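Local coordinates for protein HPT domain (Escherichia coli, PDB 2A0B) that serves as the phosphotransfer domain of the sensor kinase ArcB, taking part in the phosphorelay that activates ArcA for anaerobic repression of the arc modulon, at residues A10-I14 / P15-Q19; Q19-L23 / V24-L28. All coordinates share one frame; numbering follows the deposited sequence.

Interaction 1. Residues A10-I14 / P15-Q19; sequences ALLDI and PMLEQ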
loop_
_atom_site.group_PDB
_atom_site.type_symbol
_atom_site.label_atom_id
_atom_site.label_comp_id
_atom_site.label_asym_id
_atom_site.label_seq_id
_atom_site.Cartn_x
_atom_site.Cartn_y
_atom_site.Cartn_z
ATOM N N ALA A 10 1.242 -13.468 1.939
ATOM C CA ALA A 10 0.404 -12.575 2.696
ATOM C C ALA A 10 0.496 -11.136 2.244
ATOM O O ALA A 10 -0.512 -10.433 2.219
ATOM C CB ALA A 10 0.792 -12.704 4.174
ATOM N N LEU A 11 1.662 -10.636 1.863
ATOM C CA LEU A 11 1.851 -9.240 1.616
ATOM C C LEU A 11 1.713 -8.931 0.049
ATOM O O LEU A 11 1.538 -7.772 -0.142
ATOM C CB LEU A 11 3.236 -8.752 2.063
ATOM C CG LEU A 11 3.498 -8.941 3.627
ATOM C CD1 LEU A 11 4.902 -8.498 3.908
ATOM C CD2 LEU A 11 2.486 -8.031 4.325
ATOM N N LEU A 12 1.951 -9.992 -0.675
ATOM C CA LEU A 12 1.951 -9.590 -2.149
ATOM C C LEU A 12 0.826 -10.277 -2.851
ATOM O O LEU A 12 0.303 -11.311 -2.497
ATOM C CB LEU A 12 3.240 -10.186 -2.761
ATOM C CG LEU A 12 4.554 -9.759 -2.074
ATOM C CD1 LEU A 12 5.729 -10.460 -2.767
ATOM C CD2 LEU A 12 4.642 -8.261 -2.014
ATOM N N ASP A 13 0.477 -9.722 -4.061
ATOM C CA ASP A 13 -0.484 -10.422 -4.900
ATOM C C ASP A 13 0.292 -11.298 -5.901
ATOM O O ASP A 13 0.673 -10.767 -6.993
ATOM C CB ASP A 13 -1.335 -9.400 -5.645
ATOM C CG ASP A 13 -2.453 -10.036 -6.459
ATOM O OD1 ASP A 13 -2.514 -11.224 -6.716
ATOM O OD2 ASP A 13 -3.339 -9.181 -6.747
ATOM N N ILE A 14 0.656 -12.487 -5.533
ATOM C CA ILE A 14 1.518 -13.365 -6.329
ATOM C C ILE A 14 0.921 -13.735 -7.680
ATOM O O ILE A 14 1.678 -13.541 -8.661
ATOM C CB ILE A 14 1.973 -14.622 -5.567
ATOM C CG1 ILE A 14 2.593 -14.131 -4.252
ATOM C CG2 ILE A 14 3.000 -15.373 -6.419
ATOM C CD1 ILE A 14 3.814 -13.278 -4.421
ATOM N N PRO A 15 -0.323 -14.077 -7.786
ATOM C CA PRO A 15 -0.927 -14.387 -9.112
ATOM C C PRO A 15 -0.781 -13.165 -10.028
ATOM O O PRO A 15 -0.413 -13.373 -11.220
ATOM C CB PRO A 15 -2.379 -14.671 -8.823
ATOM C CG PRO A 15 -2.275 -15.350 -7.446
ATOM C CD PRO A 15 -1.314 -14.419 -6.733
ATOM N N MET A 16 -1.071 -11.970 -9.604
ATOM C CA MET A 16 -0.989 -10.771 -10.439
ATOM C C MET A 16 0.455 -10.549 -10.829
ATOM O O MET A 16 0.837 -10.266 -11.994
ATOM C CB MET A 16 -1.595 -9.527 -9.781
ATOM C CG MET A 16 -1.332 -8.217 -10.531
ATOM S SD MET A 16 0.229 -7.466 -10.048
ATOM C CE MET A 16 -0.014 -5.739 -10.441
ATOM N N LEU A 17 1.414 -10.638 -9.878
ATOM C CA LEU A 17 2.805 -10.402 -10.174
ATOM C C LEU A 17 3.354 -11.441 -11.162
ATOM O O LEU A 17 4.197 -11.005 -11.980
ATOM C CB LEU A 17 3.633 -10.413 -8.842
ATOM C CG LEU A 17 3.312 -9.135 -8.066
ATOM C CD1 LEU A 17 3.813 -9.415 -6.603
ATOM C CD2 LEU A 17 4.013 -7.878 -8.539
ATOM N N GLU A 18 2.950 -12.686 -11.054
ATOM C CA GLU A 18 3.502 -13.706 -11.944
ATOM C C GLU A 18 2.947 -13.411 -13.373
ATOM O O GLU A 18 3.780 -13.542 -14.298
ATOM C CB GLU A 18 3.142 -15.096 -11.491
ATOM C CG GLU A 18 4.094 -15.435 -10.321
ATOM C CD GLU A 18 4.055 -16.874 -9.870
ATOM O OE1 GLU A 18 3.287 -17.712 -10.376
ATOM O OE2 GLU A 18 4.882 -17.187 -8.964
ATOM N N GLN A 19 1.681 -13.028 -13.407
ATOM C CA GLN A 19 1.144 -12.732 -14.770
ATOM C C GLN A 19 1.876 -11.513 -15.286
ATOM O O GLN A 19 2.287 -11.445 -16.507
ATOM C CB GLN A 19 -0.344 -12.455 -14.633
ATOM C CG GLN A 19 -1.013 -12.099 -15.976
ATOM C CD GLN A 19 -2.467 -11.719 -15.773
ATOM O OE1 GLN A 19 -3.341 -12.530 -16.082
ATOM N NE2 GLN A 19 -2.788 -10.535 -15.319
#
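The side chain of Asp13 crosses that of Met16 at about a right angle, its carboxylate reaching over the first turn of helix 14-23. Its CG lies anti to the backbone N (chi1 -175°), which carries OD1 forward to Met16 N at 3.3 Å. This capping bond is weak but fairly straight, with an N-H...O angle of 164°. Asp13 OD2 rests instead against Met16 CB, 3.5 Å away, while OD1 also meets the ring carbon CD of Pro15 at 3.4 Å. Asp13 is thus the N-cap residue, and its own carbonyl O takes Leu17 N at 3.0 Å. Glu18 N follows, bound to Ile14 O at 2.8 Å. Leu17 turns back along the chain, its CG anti to its carbonyl carbon (chi1 -72°), and CD1 arrives 3.4 Å from Asp13 O and 4.0 Å from Leu12 CB. Leu12 and Leu17 flank the cap as a hydrophobic staple, and Trp118 of helix 93-122 packs on both. With an alanine here in place of Asp13 the carboxylate is gone, and Met16 N would probably be left without its side-chain acceptor, weakening the start of the helix. Chemically, a negative group sits where the first amides of a helix point their N-H bonds, so the helix end would be expected to stabilise the carboxylate's charge, and Arg76, whose side chain touches Asp13, may add to this.

Interaction 2. Residues Q19-L23 / V24-L28; sequences QYLEL and VGPKL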
loop_
_atom_site.group_PDB
_atom_site.type_symbol
_atom_site.label_atom_id
_atom_site.label_comp_id
_atom_site.label_asym_id
_atom_site.label_seq_id
_atom_site.Cartn_x
_atom_site.Cartn_y
_atom_site.Cartn_z
ATOM N N GLN A 19 1.681 -13.028 -13.407
ATOM C CA GLN A 19 1.144 -12.732 -14.770
ATOM C C GLN A 19 1.876 -11.513 -15.286
ATOM O O GLN A 19 2.287 -11.445 -16.507
ATOM C CB GLN A 19 -0.344 -12.455 -14.633
ATOM C CG GLN A 19 -1.013 -12.099 -15.976
ATOM C CD GLN A 19 -2.467 -11.719 -15.773
ATOM O OE1 GLN A 19 -3.341 -12.530 -16.082
ATOM N NE2 GLN A 19 -2.788 -10.535 -15.319
ATOM N N TYR A 20 2.100 -10.464 -14.517
ATOM C CA TYR A 20 2.828 -9.298 -14.930
ATOM C C TYR A 20 4.222 -9.581 -15.428
ATOM O O TYR A 20 4.658 -9.004 -16.480
ATOM C CB TYR A 20 2.864 -8.262 -13.801
ATOM C CG TYR A 20 1.695 -7.317 -13.937
ATOM C CD1 TYR A 20 0.405 -7.767 -14.220
ATOM C CD2 TYR A 20 1.894 -5.964 -13.778
ATOM C CE1 TYR A 20 -0.666 -6.897 -14.342
ATOM C CE2 TYR A 20 0.833 -5.075 -13.891
ATOM C CZ TYR A 20 -0.439 -5.552 -14.175
ATOM O OH TYR A 20 -1.461 -4.619 -14.286
ATOM N N LEU A 21 4.962 -10.487 -14.824
ATOM C CA LEU A 21 6.309 -10.831 -15.246
ATOM C C LEU A 21 6.259 -11.437 -16.673
ATOM O O LEU A 21 7.194 -11.176 -17.427
ATOM C CB LEU A 21 6.980 -11.825 -14.300
ATOM C CG LEU A 21 7.696 -11.140 -13.114
ATOM C CD1 LEU A 21 8.119 -12.280 -12.185
ATOM C CD2 LEU A 21 8.897 -10.329 -13.560
ATOM N N GLU A 22 5.298 -12.261 -16.907
ATOM C CA GLU A 22 5.150 -12.893 -18.227
ATOM C C GLU A 22 4.728 -11.841 -19.235
ATOM O O GLU A 22 5.152 -11.928 -20.420
ATOM C CB GLU A 22 4.120 -13.989 -18.165
ATOM C CG GLU A 22 4.508 -15.216 -17.387
ATOM C CD GLU A 22 3.373 -15.852 -16.618
ATOM O OE1 GLU A 22 2.207 -15.943 -17.071
ATOM O OE2 GLU A 22 3.658 -16.300 -15.472
ATOM N N LEU A 23 3.860 -10.920 -18.851
ATOM C CA LEU A 23 3.386 -9.972 -19.900
ATOM C C LEU A 23 4.260 -8.782 -20.151
ATOM O O LEU A 23 4.366 -8.246 -21.292
ATOM C CB LEU A 23 1.992 -9.488 -19.513
ATOM C CG LEU A 23 0.850 -10.489 -19.538
ATOM C CD1 LEU A 23 -0.308 -9.825 -18.796
ATOM C CD2 LEU A 23 0.437 -10.816 -20.983
ATOM N N VAL A 24 4.868 -8.164 -19.136
ATOM C CA VAL A 24 5.636 -6.947 -19.230
ATOM C C VAL A 24 7.094 -7.123 -18.850
ATOM O O VAL A 24 7.932 -6.342 -19.301
ATOM C CB VAL A 24 4.989 -5.783 -18.467
ATOM C CG1 VAL A 24 3.469 -5.711 -18.654
ATOM C CG2 VAL A 24 5.252 -5.890 -16.966
ATOM N N GLY A 25 7.424 -8.089 -17.996
ATOM C CA GLY A 25 8.808 -8.267 -17.527
ATOM C C GLY A 25 8.994 -7.491 -16.213
ATOM O O GLY A 25 8.194 -6.637 -15.852
ATOM N N PRO A 26 10.137 -7.707 -15.581
ATOM C CA PRO A 26 10.415 -7.073 -14.290
ATOM C C PRO A 26 10.703 -5.607 -14.317
ATOM O O PRO A 26 10.478 -4.948 -13.278
ATOM C CB PRO A 26 11.588 -7.902 -13.763
ATOM C CG PRO A 26 12.321 -8.294 -15.026
ATOM C CD PRO A 26 11.177 -8.721 -15.930
ATOM N N LYS A 27 11.194 -4.973 -15.370
ATOM C CA LYS A 27 11.534 -3.569 -15.348
ATOM C C LYS A 27 10.361 -2.655 -15.068
ATOM O O LYS A 27 10.543 -1.622 -14.399
ATOM C CB LYS A 27 12.194 -3.077 -16.649
ATOM C CG LYS A 27 12.898 -1.751 -16.411
ATOM C CD LYS A 27 13.110 -0.971 -17.699
ATOM C CE LYS A 27 13.898 0.307 -17.386
ATOM N NZ LYS A 27 13.047 1.521 -17.502
ATOM N N LEU A 28 9.186 -2.932 -15.642
ATOM C CA LEU A 28 8.084 -2.011 -15.377
ATOM C C LEU A 28 7.710 -2.149 -13.888
ATOM O O LEU A 28 7.377 -1.124 -13.316
ATOM C CB LEU A 28 6.889 -2.190 -16.314
ATOM C CG LEU A 28 5.889 -1.023 -16.280
ATOM C CD1 LEU A 28 6.490 0.192 -16.982
ATOM C CD2 LEU A 28 4.542 -1.392 -16.892
#
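Leu21 CD2 sits over one face of the Pro26 ring, 3.5 Å from Pro26 N and 3.6 Å from Pro26 CB, and the two side chains cross at about a right angle. Val119 of helix 93-122 and Thr123 also touch this proline. The Tyr20 side chain touches Ile29 further along the chain, and it is the backbone carbonyl of Tyr20 that binds the turn. Tyr20 O accepts two amides: Val24 N at 2.8 Å, nearly in line with the C=O bond, and Gly25 N at 3.3 Å, in the carbonyl plane on a lone pair. The same oxygen is covered by Val24 CG2 at 3.2 Å, a methyl placed between the backbone N and the carbonyl carbon by a chi1 of -42° for CG1. Two amides at the helix end are thereby held by a single acceptor. Gly25 then leaves the helical path with a positive phi of 93°, and its CA lies 3.3 Å from Leu21 O in a CA-H...O contact. At these backbone angles a CB would run into the carbonyl O of Val24 and press on Pro26 CD, hence the fit of glycine. The arrangement is a glycine-terminated helix end passing through a Gly-Pro step straight into the next helix, a tight helix-to-helix connection that here leads from helix 14-23 into the long helix 26-52 of the HPt four-helix bundle.

Overall arrangement
Interactions 1 and 2 mark the two ends of helix 14-23: residues 10-19 hold its capped start, residues 19-28 its exit into helix 26-52. Their centres are 12 Å apart and they share Gln19. Both lean on the same part of helix 93-122, since Trp118 touches Leu12, Ile14 and Leu17 in the first and Leu21 in the second. The first lies closer to the middle of the chain, 13 Å from centre to centre against 20 Å. It also comes nearer the metal: the Leu12 side chain is about 8 Å from that of the zinc ligand His77 and about 12 Å from the zinc ion. Interaction 2 is a surface contact away from the zinc site and from the phosphorylation site, His64.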